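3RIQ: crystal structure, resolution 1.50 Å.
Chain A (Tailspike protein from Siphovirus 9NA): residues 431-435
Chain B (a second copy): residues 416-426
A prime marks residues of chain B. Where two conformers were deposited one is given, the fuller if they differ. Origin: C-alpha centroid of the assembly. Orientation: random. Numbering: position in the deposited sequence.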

# COMPACT_ATOMS: atom_id res chain seq x y z
N ASN A 431 16.19 5.95 21.71
CA ASN A 431 17.52 5.40 21.54
C ASN A 431 18.04 5.82 20.17
O ASN A 431 17.69 5.21 19.14
CB ASN A 431 17.49 3.88 21.68
CG ASN A 431 18.71 3.17 21.04
OD1 ASN A 431 19.80 3.74 20.95
ND2 ASN A 431 18.50 1.92 20.59
N VAL A 432 18.80 6.91 20.16
CA VAL A 432 19.29 7.47 18.90
C VAL A 432 20.79 7.25 18.78
O VAL A 432 21.51 7.11 19.80
CB VAL A 432 18.88 8.99 18.73
CG1 VAL A 432 17.33 9.14 18.60
CG2 VAL A 432 19.44 9.87 19.86
N GLN A 433 21.26 7.23 17.54
CA GLN A 433 22.64 6.94 17.26
C GLN A 433 23.10 7.74 16.05
O GLN A 433 22.31 8.21 15.26
CB GLN A 433 22.79 5.43 17.03
CG GLN A 433 22.07 4.91 15.77
CD GLN A 433 22.10 3.42 15.71
OE1 GLN A 433 21.49 2.74 16.53
NE2 GLN A 433 22.82 2.88 14.73
N HIS A 434 24.40 7.94 15.92
CA HIS A 434 24.94 8.68 14.76
C HIS A 434 26.38 8.27 14.45
O HIS A 434 27.13 7.91 15.35
CB HIS A 434 24.88 10.21 15.02
CG HIS A 434 24.76 11.03 13.78
ND1 HIS A 434 25.80 11.26 12.92
CD2 HIS A 434 23.68 11.64 13.22
CE1 HIS A 434 25.39 11.99 11.90
NE2 HIS A 434 24.10 12.23 12.06
N GLY A 435 26.74 8.32 13.17
CA GLY A 435 28.12 8.06 12.74
C GLY A 435 29.11 9.14 13.19
O GLY A 435 30.27 8.83 13.51
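Chain B, residues 416-426: KILCTYVADIQ

Chain A contributes a strand, Asn431 to Gln433, that runs on extended through His434 before Gly435 turns with a phi/psi of -68/-36. Chain B bends beside it: a strand runs through Leu418′, the chain turns a corner at Thr420′ (-84/-38), and Tyr421′ and Val422′ are extended again, with a weakly bonded strand following at about Ile425′. From Lys416′ to Cys419′ chain B runs broadly the same way as chain A; after the corner, Tyr421′ to Val422′ runs almost exactly opposite to His434 to Gly435. His434 CA lies 6.2 Å from Val422′ CA, and Gly435 CA is as near to Tyr421′ CA. That is wider than the spacing of neighbouring β-strands, and no direct hydrogen bond joins the two main chains; side chains and water fill the gap.

The one direct hydrogen bond is made by Gln433 NE2, which donates to Ile417′ O at 3.0 Å, nearly straight at 168°. The long amide suits this place because it carries both a donor and an acceptor to the main chain of Ile417′: Gln433 OE1 accepts from water 1 (2.8 Å), which accepts from Ile417′ N (2.9 Å). One amide thus serves both, O directly and N through water 1.

In apolar contact, Val432 CG1 and Ile425′ CD1 lie 3.7 Å apart, branched aliphatic groups without polar atoms to satisfy. Val422′ CG2 sets a methyl against an amide, 3.9 Å from Gln433 NE2.

The rings of His434 and Tyr421′ meet obliquely, planes at 89°; His434 NE2 is 3.8 Å from Tyr421′ CE1. Each pairs a flat carbon surface with a polar atom that reaches water 2, 3.0 Å from His434 NE2 and donating to Tyr421′ OH (2.8 Å) and Asp424′ OD1 (3.2 Å). Gly435 takes part through its backbone: water 3 accepts from Gly435 N (3.3 Å) and Val422′ N (2.9 Å).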

# COMPACT_ATOMS: atom_id res chain seq x y z
N LYS B 416 18.94 -3.82 17.19
CA LYS B 416 20.21 -3.30 16.72
C LYS B 416 20.17 -2.90 15.25
O LYS B 416 19.69 -3.65 14.39
CB LYS B 416 21.33 -4.35 16.93
CG LYS B 416 21.56 -4.73 18.40
CD LYS B 416 22.76 -5.71 18.56
CE LYS B 416 22.97 -6.09 20.03
NZ LYS B 416 21.72 -6.66 20.65
N ILE B 417 20.69 -1.71 14.98
CA ILE B 417 20.80 -1.13 13.63
C ILE B 417 22.27 -0.83 13.33
O ILE B 417 22.92 -0.05 14.07
CB ILE B 417 19.99 0.19 13.52
CG1 ILE B 417 18.52 -0.05 13.86
CG2 ILE B 417 20.20 0.82 12.13
CD1 ILE B 417 17.68 1.19 13.99
N LEU B 418 22.80 -1.48 12.29
CA LEU B 418 24.18 -1.25 11.87
C LEU B 418 24.15 -0.72 10.45
O LEU B 418 23.70 -1.42 9.54
CB LEU B 418 25.02 -2.55 11.92
CG LEU B 418 26.45 -2.50 11.29
CD1 LEU B 418 27.30 -1.55 12.04
CD2 LEU B 418 27.09 -3.86 11.25
N CYS B 419 24.62 0.51 10.25
CA CYS B 419 24.60 1.12 8.92
C CYS B 419 25.54 2.28 8.86
O CYS B 419 26.23 2.56 9.84
CB CYS B 419 23.17 1.56 8.51
SG CYS B 419 22.56 2.85 9.58
N THR B 420 25.62 2.94 7.70
CA THR B 420 26.56 4.05 7.54
C THR B 420 26.00 5.37 8.05
O THR B 420 26.72 6.21 8.61
CB THR B 420 26.96 4.22 6.06
OG1 THR B 420 27.76 3.11 5.66
CG2 THR B 420 27.80 5.47 5.85
N TYR B 421 24.71 5.56 7.82
CA TYR B 421 24.06 6.82 8.17
C TYR B 421 22.62 6.54 8.62
O TYR B 421 21.89 5.81 7.93
CB TYR B 421 24.07 7.79 6.96
CG TYR B 421 23.38 9.10 7.29
CD1 TYR B 421 24.04 10.08 8.06
CD2 TYR B 421 22.07 9.34 6.88
CE1 TYR B 421 23.39 11.28 8.41
CE2 TYR B 421 21.42 10.53 7.24
CZ TYR B 421 22.07 11.49 7.98
OH TYR B 421 21.40 12.65 8.34
N VAL B 422 22.24 7.16 9.73
CA VAL B 422 20.88 7.10 10.28
C VAL B 422 20.33 8.53 10.21
O VAL B 422 20.93 9.45 10.76
CB VAL B 422 20.90 6.58 11.75
CG1 VAL B 422 19.54 6.71 12.38
CG2 VAL B 422 21.39 5.12 11.84
N ALA B 423 19.19 8.71 9.55
CA ALA B 423 18.63 10.04 9.34
C ALA B 423 18.00 10.67 10.58
O ALA B 423 17.65 9.97 11.54
CB ALA B 423 17.58 9.99 8.22
N ASP B 424 17.84 11.98 10.52
CA ASP B 424 17.25 12.75 11.60
C ASP B 424 15.80 12.33 11.90
O ASP B 424 15.06 11.88 11.02
CB ASP B 424 17.22 14.26 11.24
CG ASP B 424 18.62 14.88 11.07
OD1 ASP B 424 19.65 14.20 11.18
OD2 ASP B 424 18.65 16.11 10.81
N ILE B 425 15.41 12.47 13.17
CA ILE B 425 14.01 12.46 13.60
C ILE B 425 13.50 13.90 13.65
O ILE B 425 14.16 14.78 14.24
CB ILE B 425 13.93 11.84 15.01
CG1 ILE B 425 14.32 10.35 14.94
CG2 ILE B 425 12.55 12.05 15.63
CD1 ILE B 425 14.50 9.71 16.31
N GLN B 426 12.35 14.15 13.02
CA GLN B 426 11.70 15.48 12.99
C GLN B 426 10.25 15.39 13.45
O GLN B 426 9.61 14.31 13.35
CB GLN B 426 11.80 16.13 11.60
CG GLN B 426 13.28 16.51 11.34
CD GLN B 426 13.53 17.03 9.94
OE1 GLN B 426 14.17 16.37 9.12
NE2 GLN B 426 13.01 18.21 9.66
O HOH W 1 21.58 0.05 17.16
O HOH W 2 22.75 14.13 10.24
O HOH W 3 24.08 8.79 11.29
O HOH W 4 26.56 8.72 10.08